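Local structure of esterase E25 (Uncultured bacterium, 4Q05) at residues Ile167-Pro172 with Pro178-Asp183; Gly208-Met213 with Arg268-Gly273; Arg75-Trp80 with Met171-Pro176; Phe133-Gly138 with Thr150-Val155. The protein probably hydrolyses carboxylic ester bonds, as an esterase of the bacterial hormone-sensitive lipase family, with an alpha/beta hydrolase fold, that forms a dimer. One frame throughout, in Å; residues are numbered along the deposited sequence.

Interaction 1: Ile167-Pro172 with Pro178-Asp183; sequences IDYRMP and PAARDD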
# COMPACT_ATOMS: atom_id res chain seq x y z
N ILE A 167 -25.28 9.35 -4.07
CA ILE A 167 -25.90 9.55 -5.37
C ILE A 167 -26.27 8.23 -6.05
O ILE A 167 -25.42 7.41 -6.36
CB ILE A 167 -24.98 10.36 -6.30
CG1 ILE A 167 -24.56 11.65 -5.59
CG2 ILE A 167 -25.69 10.59 -7.64
CD1 ILE A 167 -23.59 12.51 -6.36
N ASP A 168 -27.56 8.05 -6.28
CA ASP A 168 -28.08 6.86 -6.92
C ASP A 168 -28.12 7.15 -8.42
O ASP A 168 -29.18 7.35 -9.02
CB ASP A 168 -29.47 6.58 -6.35
CG ASP A 168 -30.16 5.44 -7.04
OD1 ASP A 168 -29.50 4.62 -7.71
OD2 ASP A 168 -31.39 5.37 -6.91
N TYR A 169 -26.94 7.18 -9.02
CA TYR A 169 -26.80 7.59 -10.40
C TYR A 169 -27.34 6.53 -11.34
O TYR A 169 -27.32 5.33 -11.01
CB TYR A 169 -25.33 7.88 -10.72
CG TYR A 169 -24.36 6.84 -10.19
CD1 TYR A 169 -24.12 5.68 -10.91
CD2 TYR A 169 -23.70 7.02 -8.98
CE1 TYR A 169 -23.22 4.72 -10.44
CE2 TYR A 169 -22.80 6.07 -8.50
CZ TYR A 169 -22.57 4.92 -9.24
OH TYR A 169 -21.68 3.98 -8.79
N ARG A 170 -27.80 6.96 -12.50
CA ARG A 170 -28.35 6.05 -13.49
C ARG A 170 -27.23 5.20 -14.08
O ARG A 170 -26.14 5.71 -14.37
CB ARG A 170 -29.05 6.84 -14.61
CG ARG A 170 -30.38 7.51 -14.22
CD ARG A 170 -30.86 8.49 -15.32
NE ARG A 170 -29.87 9.54 -15.54
CZ ARG A 170 -29.57 10.08 -16.72
NH1 ARG A 170 -30.19 9.67 -17.83
NH2 ARG A 170 -28.64 11.03 -16.80
N MET A 171 -27.50 3.91 -14.27
CA MET A 171 -26.49 2.98 -14.71
C MET A 171 -26.92 2.18 -15.93
O MET A 171 -28.11 2.03 -16.18
CB MET A 171 -26.18 1.99 -13.57
CG MET A 171 -25.45 2.58 -12.37
SD MET A 171 -25.13 1.29 -11.13
CE MET A 171 -26.80 0.93 -10.59
N PRO A 172 -25.95 1.65 -16.69
CA PRO A 172 -26.30 0.67 -17.72
C PRO A 172 -26.93 -0.55 -17.04
O PRO A 172 -26.70 -0.76 -15.84
CB PRO A 172 -24.95 0.28 -18.32
CG PRO A 172 -23.99 1.34 -17.89
CD PRO A 172 -24.50 1.85 -16.57
N PRO A 178 -22.85 8.31 -20.81
CA PRO A 178 -22.39 8.89 -19.56
C PRO A 178 -23.54 9.35 -18.66
O PRO A 178 -23.38 10.34 -17.97
CB PRO A 178 -21.62 10.12 -20.04
CG PRO A 178 -22.45 10.60 -21.19
CD PRO A 178 -23.06 9.35 -21.83
N ALA A 179 -24.66 8.64 -18.65
CA ALA A 179 -25.75 9.01 -17.76
C ALA A 179 -25.29 9.13 -16.29
O ALA A 179 -25.63 10.10 -15.59
CB ALA A 179 -26.91 8.04 -17.89
N ALA A 180 -24.52 8.16 -15.81
CA ALA A 180 -24.04 8.21 -14.43
C ALA A 180 -23.15 9.43 -14.20
O ALA A 180 -23.33 10.18 -13.24
CB ALA A 180 -23.27 6.91 -14.07
N ARG A 181 -22.19 9.62 -15.09
CA ARG A 181 -21.34 10.80 -15.05
C ARG A 181 -22.19 12.06 -14.95
O ARG A 181 -21.95 12.93 -14.10
CB ARG A 181 -20.47 10.83 -16.31
CG ARG A 181 -19.81 12.15 -16.67
CD ARG A 181 -19.12 11.98 -18.02
NE ARG A 181 -18.21 13.08 -18.34
CZ ARG A 181 -16.91 13.09 -18.06
NH1 ARG A 181 -16.34 12.06 -17.44
NH2 ARG A 181 -16.18 14.15 -18.40
N ASP A 182 -23.19 12.16 -15.83
CA ASP A 182 -24.07 13.33 -15.86
C ASP A 182 -24.77 13.55 -14.53
O ASP A 182 -24.82 14.68 -14.02
CB ASP A 182 -25.11 13.21 -16.98
CG ASP A 182 -24.51 13.34 -18.38
OD1 ASP A 182 -23.35 13.81 -18.50
OD2 ASP A 182 -25.19 12.97 -19.36
N ASP A 183 -25.31 12.47 -13.97
CA ASP A 183 -25.99 12.54 -12.69
C ASP A 183 -25.10 13.03 -11.57
O ASP A 183 -25.50 13.88 -10.76
CB ASP A 183 -26.58 11.18 -12.31
CG ASP A 183 -27.78 10.83 -13.15
OD1 ASP A 183 -28.21 11.70 -13.94
OD2 ASP A 183 -28.30 9.70 -13.01
O HOH W 1 -30.66 9.07 -10.68
O HOH W 2 -24.78 5.34 -16.95
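R170 and A180 bring their CA atoms to 4.9 Å where the chain leaving strand 164-168 runs past the first turn of helix 179-194, with P178 at the N-cap. The carboxylate of D183 does most of the joining. Its OD2 is gripped twice, by the backbone N of R170 at 2.8 Å on the anti side (162°) and by NE of R170 at 3.0 Å on the syn side. OD1 takes NH2 of R170 at 3.0 Å, from above the carboxylate plane. The salt bridge is therefore side-on, with the two planes turned 40° apart, and a bend in the arginine chain (chi3 -60°) folds the guanidinium back over the helix. There CB of A179 lies over the centre of one guanidinium face, 3.6 Å from CZ. In the alpha/beta hydrolase fold such a strand-loop-helix connection carries the chain from the sheet to a flanking helix, and here one aspartate holds both backbone and side chain at the strand's exit, a setting likely to keep it ionised. A water joins R170 O (2.9 Å) to A180 N (3.1 Å). CB of A180 packs on CD1 of Y169 at 3.5 Å. The tyrosine ring then leads away from the helix, stacking on H137 and bonding through OH to the carbonyl oxygen of that residue.

Interaction 2: Gly208-Met213 with Arg268-Gly273; sequences GANLTM and RLYANG
Y270 reaches across from helix 262-271 to N210 and L211 of helix 206-221, the helix that follows the presumed nucleophile elbow of this alpha/beta hydrolase, a GxSxG pattern that ends at G208. The backbones stay well apart, with 11.0 Å between the CA atoms of N210 and Y270, and long side chains bridge the interval from opposite directions. In both residues CG stands anti to the backbone N (chi1 179° in N210 and 178° in Y270), which throws amide and phenol straight out from their helices. Y270 OH donates to N210 OD1 at 2.8 Å. The hydroxyl lies well above the carbonyl plane of the amide, 55° out of it, and the amide and ring planes are almost perpendicular. The amide's rotation is set from its other end too, since ND2 bonds to the carbonyl oxygens of G236 and V281; both ends of this buried group are thus satisfied. F141 stacks on the tyrosine ring and holds it from another part of the fold. L211 adds an apolar touch: although its CB does not aim at the other helix, its branch comes near, and methyl CD2 settles at the ring's edge, close to the ring plane and 3.6 Å from Y270 OH.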
# COMPACT_ATOMS: atom_id res chain seq x y z
N GLY A 208 -18.04 3.80 -8.58
CA GLY A 208 -18.37 5.14 -8.12
C GLY A 208 -17.11 5.98 -7.96
O GLY A 208 -17.10 7.17 -8.29
N ALA A 209 -16.04 5.36 -7.48
CA ALA A 209 -14.74 6.02 -7.39
C ALA A 209 -14.26 6.39 -8.79
O ALA A 209 -13.58 7.40 -8.99
CB ALA A 209 -13.74 5.12 -6.73
N ASN A 210 -14.59 5.54 -9.76
CA ASN A 210 -14.30 5.80 -11.16
C ASN A 210 -15.00 7.09 -11.61
O ASN A 210 -14.37 7.97 -12.17
CB ASN A 210 -14.70 4.60 -12.03
CG ASN A 210 -14.43 4.83 -13.50
OD1 ASN A 210 -14.92 5.80 -14.08
ND2 ASN A 210 -13.67 3.93 -14.12
N LEU A 211 -16.30 7.20 -11.35
CA LEU A 211 -17.04 8.42 -11.69
C LEU A 211 -16.47 9.62 -10.95
O LEU A 211 -16.40 10.72 -11.49
CB LEU A 211 -18.52 8.29 -11.33
CG LEU A 211 -19.31 7.19 -12.03
CD1 LEU A 211 -20.68 7.07 -11.36
CD2 LEU A 211 -19.41 7.45 -13.54
N THR A 212 -16.08 9.41 -9.70
CA THR A 212 -15.52 10.50 -8.91
C THR A 212 -14.26 11.05 -9.57
O THR A 212 -14.11 12.25 -9.77
CB THR A 212 -15.23 10.04 -7.46
OG1 THR A 212 -16.48 9.87 -6.78
CG2 THR A 212 -14.41 11.08 -6.71
N MET A 213 -13.35 10.16 -9.94
CA MET A 213 -12.14 10.58 -10.62
C MET A 213 -12.47 11.30 -11.94
O MET A 213 -11.90 12.34 -12.25
CB MET A 213 -11.22 9.38 -10.87
CG MET A 213 -10.66 8.76 -9.58
SD MET A 213 -9.66 7.31 -9.96
CE MET A 213 -8.23 8.07 -10.75
N ARG A 268 -17.00 -3.61 -20.13
CA ARG A 268 -17.32 -3.38 -21.54
C ARG A 268 -18.70 -2.76 -21.72
O ARG A 268 -18.89 -1.90 -22.59
CB ARG A 268 -17.16 -4.66 -22.38
CG ARG A 268 -15.70 -5.06 -22.48
CD ARG A 268 -15.44 -6.24 -23.40
NE ARG A 268 -14.00 -6.49 -23.45
CZ ARG A 268 -13.15 -5.78 -24.18
NH1 ARG A 268 -13.59 -4.79 -24.97
NH2 ARG A 268 -11.85 -6.06 -24.14
N LEU A 269 -19.67 -3.15 -20.90
CA LEU A 269 -20.97 -2.50 -20.97
C LEU A 269 -20.82 -1.01 -20.65
O LEU A 269 -21.31 -0.14 -21.38
CB LEU A 269 -21.97 -3.15 -20.02
CG LEU A 269 -23.41 -2.66 -20.16
CD1 LEU A 269 -23.91 -2.84 -21.59
CD2 LEU A 269 -24.32 -3.37 -19.17
N TYR A 270 -20.11 -0.71 -19.56
CA TYR A 270 -19.81 0.66 -19.14
C TYR A 270 -19.09 1.44 -20.24
O TYR A 270 -19.45 2.59 -20.54
CB TYR A 270 -18.92 0.61 -17.89
CG TYR A 270 -18.46 1.94 -17.35
CD1 TYR A 270 -19.37 2.90 -16.94
CD2 TYR A 270 -17.10 2.22 -17.21
CE1 TYR A 270 -18.95 4.12 -16.42
CE2 TYR A 270 -16.67 3.44 -16.69
CZ TYR A 270 -17.60 4.38 -16.29
OH TYR A 270 -17.20 5.60 -15.77
N ALA A 271 -18.07 0.82 -20.82
CA ALA A 271 -17.23 1.47 -21.83
C ALA A 271 -18.03 1.85 -23.07
O ALA A 271 -17.71 2.83 -23.75
CB ALA A 271 -16.08 0.55 -22.21
N ASN A 272 -19.05 1.06 -23.39
CA ASN A 272 -19.95 1.39 -24.50
C ASN A 272 -19.17 1.63 -25.79
O ASN A 272 -19.40 2.61 -26.48
CB ASN A 272 -20.80 2.62 -24.15
CG ASN A 272 -22.10 2.71 -24.99
OD1 ASN A 272 -22.64 1.69 -25.42
ND2 ASN A 272 -22.59 3.92 -25.19
N GLY A 273 -18.23 0.74 -26.11
CA GLY A 273 -17.45 0.87 -27.33
C GLY A 273 -16.11 1.60 -27.18
O GLY A 273 -15.24 1.46 -28.03

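Interaction 3: Arg75-Trp80 with Met171-Pro176; sequences RTESEW and MPPSHP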
# COMPACT_ATOMS: atom_id res chain seq x y z
N ARG A 75 -25.35 -11.19 -22.07
CA ARG A 75 -25.15 -10.64 -23.40
C ARG A 75 -26.31 -9.72 -23.75
O ARG A 75 -26.13 -8.72 -24.44
CB ARG A 75 -25.00 -11.75 -24.44
CG ARG A 75 -23.61 -12.32 -24.52
CD ARG A 75 -23.61 -13.83 -24.71
NE ARG A 75 -24.05 -14.24 -26.03
CZ ARG A 75 -25.13 -14.99 -26.26
NH1 ARG A 75 -25.88 -15.41 -25.25
NH2 ARG A 75 -25.45 -15.32 -27.51
N THR A 76 -27.50 -10.05 -23.27
CA THR A 76 -28.68 -9.28 -23.59
C THR A 76 -29.04 -8.37 -22.43
O THR A 76 -28.67 -8.63 -21.29
CB THR A 76 -29.89 -10.20 -23.88
OG1 THR A 76 -30.35 -10.79 -22.66
CG2 THR A 76 -29.50 -11.32 -24.86
N GLU A 77 -29.75 -7.30 -22.72
CA GLU A 77 -30.20 -6.39 -21.69
C GLU A 77 -31.00 -7.17 -20.65
O GLU A 77 -30.90 -6.92 -19.45
CB GLU A 77 -31.05 -5.30 -22.33
CG GLU A 77 -31.35 -4.13 -21.44
CD GLU A 77 -32.00 -3.00 -22.21
OE1 GLU A 77 -32.07 -3.11 -23.46
OE2 GLU A 77 -32.42 -2.00 -21.58
N SER A 78 -31.78 -8.13 -21.12
CA SER A 78 -32.58 -8.94 -20.22
C SER A 78 -31.71 -9.82 -19.31
O SER A 78 -31.99 -9.99 -18.11
CB SER A 78 -33.58 -9.78 -21.02
OG SER A 78 -34.33 -10.61 -20.16
N GLU A 79 -30.65 -10.39 -19.86
CA GLU A 79 -29.71 -11.15 -19.04
C GLU A 79 -28.98 -10.23 -18.06
O GLU A 79 -28.70 -10.63 -16.92
CB GLU A 79 -28.72 -11.91 -19.92
CG GLU A 79 -29.34 -13.08 -20.66
CD GLU A 79 -28.44 -13.62 -21.76
OE1 GLU A 79 -27.47 -12.92 -22.12
OE2 GLU A 79 -28.71 -14.74 -22.25
N TRP A 80 -28.69 -9.01 -18.48
CA TRP A 80 -28.08 -8.05 -17.57
C TRP A 80 -29.01 -7.77 -16.40
O TRP A 80 -28.59 -7.86 -15.25
CB TRP A 80 -27.71 -6.74 -18.28
CG TRP A 80 -26.35 -6.82 -18.87
CD1 TRP A 80 -26.03 -6.87 -20.19
CD2 TRP A 80 -25.11 -6.92 -18.15
NE1 TRP A 80 -24.66 -6.96 -20.34
CE2 TRP A 80 -24.08 -6.99 -19.10
CE3 TRP A 80 -24.78 -6.93 -16.79
CZ2 TRP A 80 -22.73 -7.09 -18.75
CZ3 TRP A 80 -23.43 -7.01 -16.43
CH2 TRP A 80 -22.42 -7.10 -17.41
N MET A 171 -27.50 3.91 -14.27
CA MET A 171 -26.49 2.98 -14.71
C MET A 171 -26.92 2.18 -15.93
O MET A 171 -28.11 2.03 -16.18
CB MET A 171 -26.18 1.99 -13.57
CG MET A 171 -25.45 2.58 -12.37
SD MET A 171 -25.13 1.29 -11.13
CE MET A 171 -26.80 0.93 -10.59
N PRO A 172 -25.95 1.65 -16.69
CA PRO A 172 -26.30 0.67 -17.72
C PRO A 172 -26.93 -0.55 -17.04
O PRO A 172 -26.70 -0.76 -15.84
CB PRO A 172 -24.95 0.28 -18.32
CG PRO A 172 -23.99 1.34 -17.89
CD PRO A 172 -24.50 1.85 -16.57
N PRO A 173 -27.68 -1.37 -17.79
CA PRO A 173 -27.91 -1.29 -19.24
C PRO A 173 -28.99 -0.28 -19.64
O PRO A 173 -28.99 0.16 -20.78
CB PRO A 173 -28.39 -2.70 -19.59
CG PRO A 173 -29.11 -3.15 -18.38
CD PRO A 173 -28.25 -2.62 -17.23
N SER A 174 -29.89 0.06 -18.72
CA SER A 174 -31.02 0.94 -19.04
C SER A 174 -30.54 2.34 -19.38
O SER A 174 -31.13 3.00 -20.23
CB SER A 174 -32.01 1.01 -17.87
OG SER A 174 -32.50 -0.28 -17.51
N HIS A 175 -29.49 2.80 -18.71
CA HIS A 175 -28.97 4.15 -18.93
C HIS A 175 -27.48 4.10 -19.22
O HIS A 175 -26.65 4.17 -18.30
CB HIS A 175 -29.24 5.07 -17.73
CG HIS A 175 -30.65 4.98 -17.23
ND1 HIS A 175 -31.68 5.73 -17.76
CD2 HIS A 175 -31.20 4.22 -16.25
CE1 HIS A 175 -32.80 5.44 -17.12
NE2 HIS A 175 -32.54 4.53 -16.20
N PRO A 176 -27.14 4.00 -20.51
CA PRO A 176 -25.74 3.87 -20.91
C PRO A 176 -24.94 5.07 -20.45
O PRO A 176 -25.49 6.17 -20.29
CB PRO A 176 -25.83 3.85 -22.44
CG PRO A 176 -27.20 3.31 -22.73
CD PRO A 176 -28.07 3.87 -21.64
O HOH W 3 -32.87 -2.94 -19.08
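W80 presents neither a face nor an edge of its indole to P173; the ring turns off toward A265, A266 and L269 of helix 262-271, leaving its CB to meet CG of the proline at 3.9 Å. The pyrrolidine of P173, which follows a cis peptide bond, is engaged along its CB-CG side, where CB lies 3.8 Å from CG of E77. From E77 the chain runs on extended, with CG anti to the backbone N (chi1 -168°), and this carries the carboxylate past the proline to S174. One water spans the remaining distance, donating to E77 OE2 at 2.7 Å and lying 3.1 Å from S174 OG. The helix end that bears E77 and W80 is fixed by a capping box: E79 N bonds to T76 OG1 at 2.8 Å, and T76 N returns to E79 OE1 at 3.1 Å, an oxygen that R75 N also reaches at 2.7 Å. In hormone-sensitive lipase relatives, N-terminal helices contribute to a cap above the catalytic domain, and helix 77-88 may belong to such a region. Carbon packing without a direct hydrogen bond probably sets no strict geometry between the segments, and the exposed carboxylate and hydroxyl can stay hydrated while joined through water.

Interaction 4: Phe133-Gly138 with Thr150-Val155; sequences FVHTHG and TIEAIV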
# COMPACT_ATOMS: atom_id res chain seq x y z
N PHE A 133 -20.33 14.88 2.87
CA PHE A 133 -19.63 13.85 2.13
C PHE A 133 -20.56 13.35 1.05
O PHE A 133 -21.61 12.78 1.34
CB PHE A 133 -19.22 12.68 3.04
CG PHE A 133 -18.36 11.66 2.35
CD1 PHE A 133 -18.92 10.78 1.43
CD2 PHE A 133 -17.00 11.58 2.62
CE1 PHE A 133 -18.14 9.85 0.79
CE2 PHE A 133 -16.22 10.65 1.98
CZ PHE A 133 -16.79 9.77 1.06
N VAL A 134 -20.19 13.60 -0.20
CA VAL A 134 -21.02 13.16 -1.31
C VAL A 134 -20.47 11.81 -1.78
O VAL A 134 -19.32 11.70 -2.20
CB VAL A 134 -21.02 14.18 -2.45
CG1 VAL A 134 -21.84 13.65 -3.62
CG2 VAL A 134 -21.56 15.53 -1.95
N HIS A 135 -21.31 10.79 -1.70
CA HIS A 135 -20.82 9.43 -1.85
C HIS A 135 -21.27 8.84 -3.17
O HIS A 135 -22.42 9.02 -3.58
CB HIS A 135 -21.31 8.58 -0.69
CG HIS A 135 -21.20 7.11 -0.94
ND1 HIS A 135 -19.99 6.46 -0.99
CD2 HIS A 135 -22.15 6.17 -1.16
CE1 HIS A 135 -20.20 5.18 -1.24
NE2 HIS A 135 -21.50 4.98 -1.35
N THR A 136 -20.36 8.16 -3.85
CA THR A 136 -20.68 7.51 -5.12
C THR A 136 -20.41 6.03 -4.93
O THR A 136 -19.26 5.62 -4.74
CB THR A 136 -19.82 8.05 -6.26
OG1 THR A 136 -18.44 7.97 -5.89
CG2 THR A 136 -20.16 9.52 -6.51
N HIS A 137 -21.47 5.22 -4.96
CA HIS A 137 -21.37 3.83 -4.55
C HIS A 137 -20.50 3.00 -5.50
O HIS A 137 -20.29 3.36 -6.65
CB HIS A 137 -22.76 3.21 -4.41
CG HIS A 137 -23.53 3.09 -5.69
ND1 HIS A 137 -23.21 2.17 -6.67
CD2 HIS A 137 -24.60 3.78 -6.16
CE1 HIS A 137 -24.06 2.29 -7.68
NE2 HIS A 137 -24.92 3.26 -7.39
N GLY A 138 -19.97 1.89 -4.97
CA GLY A 138 -19.17 0.96 -5.75
C GLY A 138 -20.02 -0.07 -6.45
O GLY A 138 -21.20 0.16 -6.74
N THR A 150 -26.50 2.23 -0.52
CA THR A 150 -26.29 3.03 0.69
C THR A 150 -25.41 2.37 1.76
O THR A 150 -25.02 3.02 2.72
CB THR A 150 -27.62 3.45 1.34
OG1 THR A 150 -28.38 2.28 1.67
CG2 THR A 150 -28.43 4.35 0.40
N ILE A 151 -25.09 1.09 1.60
CA ILE A 151 -24.29 0.42 2.63
C ILE A 151 -23.00 1.17 2.95
O ILE A 151 -22.76 1.55 4.10
CB ILE A 151 -23.98 -1.04 2.27
CG1 ILE A 151 -25.28 -1.83 2.14
CG2 ILE A 151 -23.08 -1.68 3.34
CD1 ILE A 151 -25.10 -3.24 1.62
N GLU A 152 -22.17 1.42 1.95
CA GLU A 152 -20.91 2.10 2.23
C GLU A 152 -21.12 3.52 2.77
O GLU A 152 -20.34 4.01 3.58
CB GLU A 152 -20.00 2.11 1.01
CG GLU A 152 -18.67 2.80 1.24
CD GLU A 152 -17.79 2.82 -0.01
OE1 GLU A 152 -18.33 2.97 -1.13
OE2 GLU A 152 -16.56 2.71 0.15
N ALA A 153 -22.18 4.18 2.29
CA ALA A 153 -22.53 5.52 2.75
C ALA A 153 -22.86 5.50 4.23
O ALA A 153 -22.52 6.41 4.98
CB ALA A 153 -23.72 6.04 1.97
N ILE A 154 -23.58 4.47 4.64
CA ILE A 154 -23.93 4.31 6.04
C ILE A 154 -22.67 4.13 6.89
O ILE A 154 -22.53 4.73 7.96
CB ILE A 154 -24.87 3.11 6.22
CG1 ILE A 154 -26.22 3.40 5.56
CG2 ILE A 154 -25.04 2.75 7.70
CD1 ILE A 154 -27.05 2.15 5.30
N VAL A 155 -21.73 3.34 6.38
CA VAL A 155 -20.47 3.10 7.09
C VAL A 155 -19.67 4.39 7.21
O VAL A 155 -19.17 4.74 8.29
CB VAL A 155 -19.59 2.06 6.39
CG1 VAL A 155 -18.22 2.03 7.04
CG2 VAL A 155 -20.23 0.69 6.41
O HOH W 4 -20.40 1.41 -2.38
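H135 and A153 stand closest in backbone, 6.3 Å between CA atoms, where strand 132-136 faces helix 151-160. Taking the helix in order, T150 supplies the carbonyl oxygen that accepts from I154 N at 2.8 Å. E152 comes next, with CG anti to the backbone N (chi1 180°) and an extended chain that sends the carboxylate past the imidazole edge of H135, the two planes 84° apart; the modelled approach of OE1 to that edge is too short to carry weight. OE1 bonds to S205 OG, within the presumed nucleophile elbow, and OE2 to Y335 OH. A water also donates to OE1 at 2.9 Å and accepts from G138 N at 2.7 Å. H137 and G138 begin an HGG sequence of the kind that lines the oxyanion hole in hormone-sensitive lipase relatives, and H137 ND1 bonds to G138 O at 2.8 Å, nearly straight (171°) and on a lone pair in the carbonyl plane. The contact belongs to a beta-alpha-beta crossover, strand 132-136, helix 151-160 and strand 164-168. A153 follows, its CB 3.5 Å from CD2 of H135 and its N over one face of that ring, toward the rim; the N of H137 lies over the opposite face. ND1 of H135 makes a weak bond to G203 O, whereas its buried NE2 has no partner in the model. Next in sequence, I154 packs on I98 and S99 of helix 91-102.

Overall arrangement
From the N terminus, interaction 3 opens first, at 75-80, and closes only at 171-176, tying the start of helix 77-88 to the loop after strand 164-168. Interaction 4 lies wholly within that span, closing a loop of 11 residues. Interaction 1 crosses the end of interaction 3: it opens at 167, shares M171 and P172, and closes at the start of helix 179-194. Interaction 2 follows in series, closing a 54-residue excursion. The four meet in space too. Strand neighbours I167 and H135 link interactions 1 and 4, L211 packs on Y169 and A180, T136 reaches G208 and T212, and L269 sits between W80 and P172.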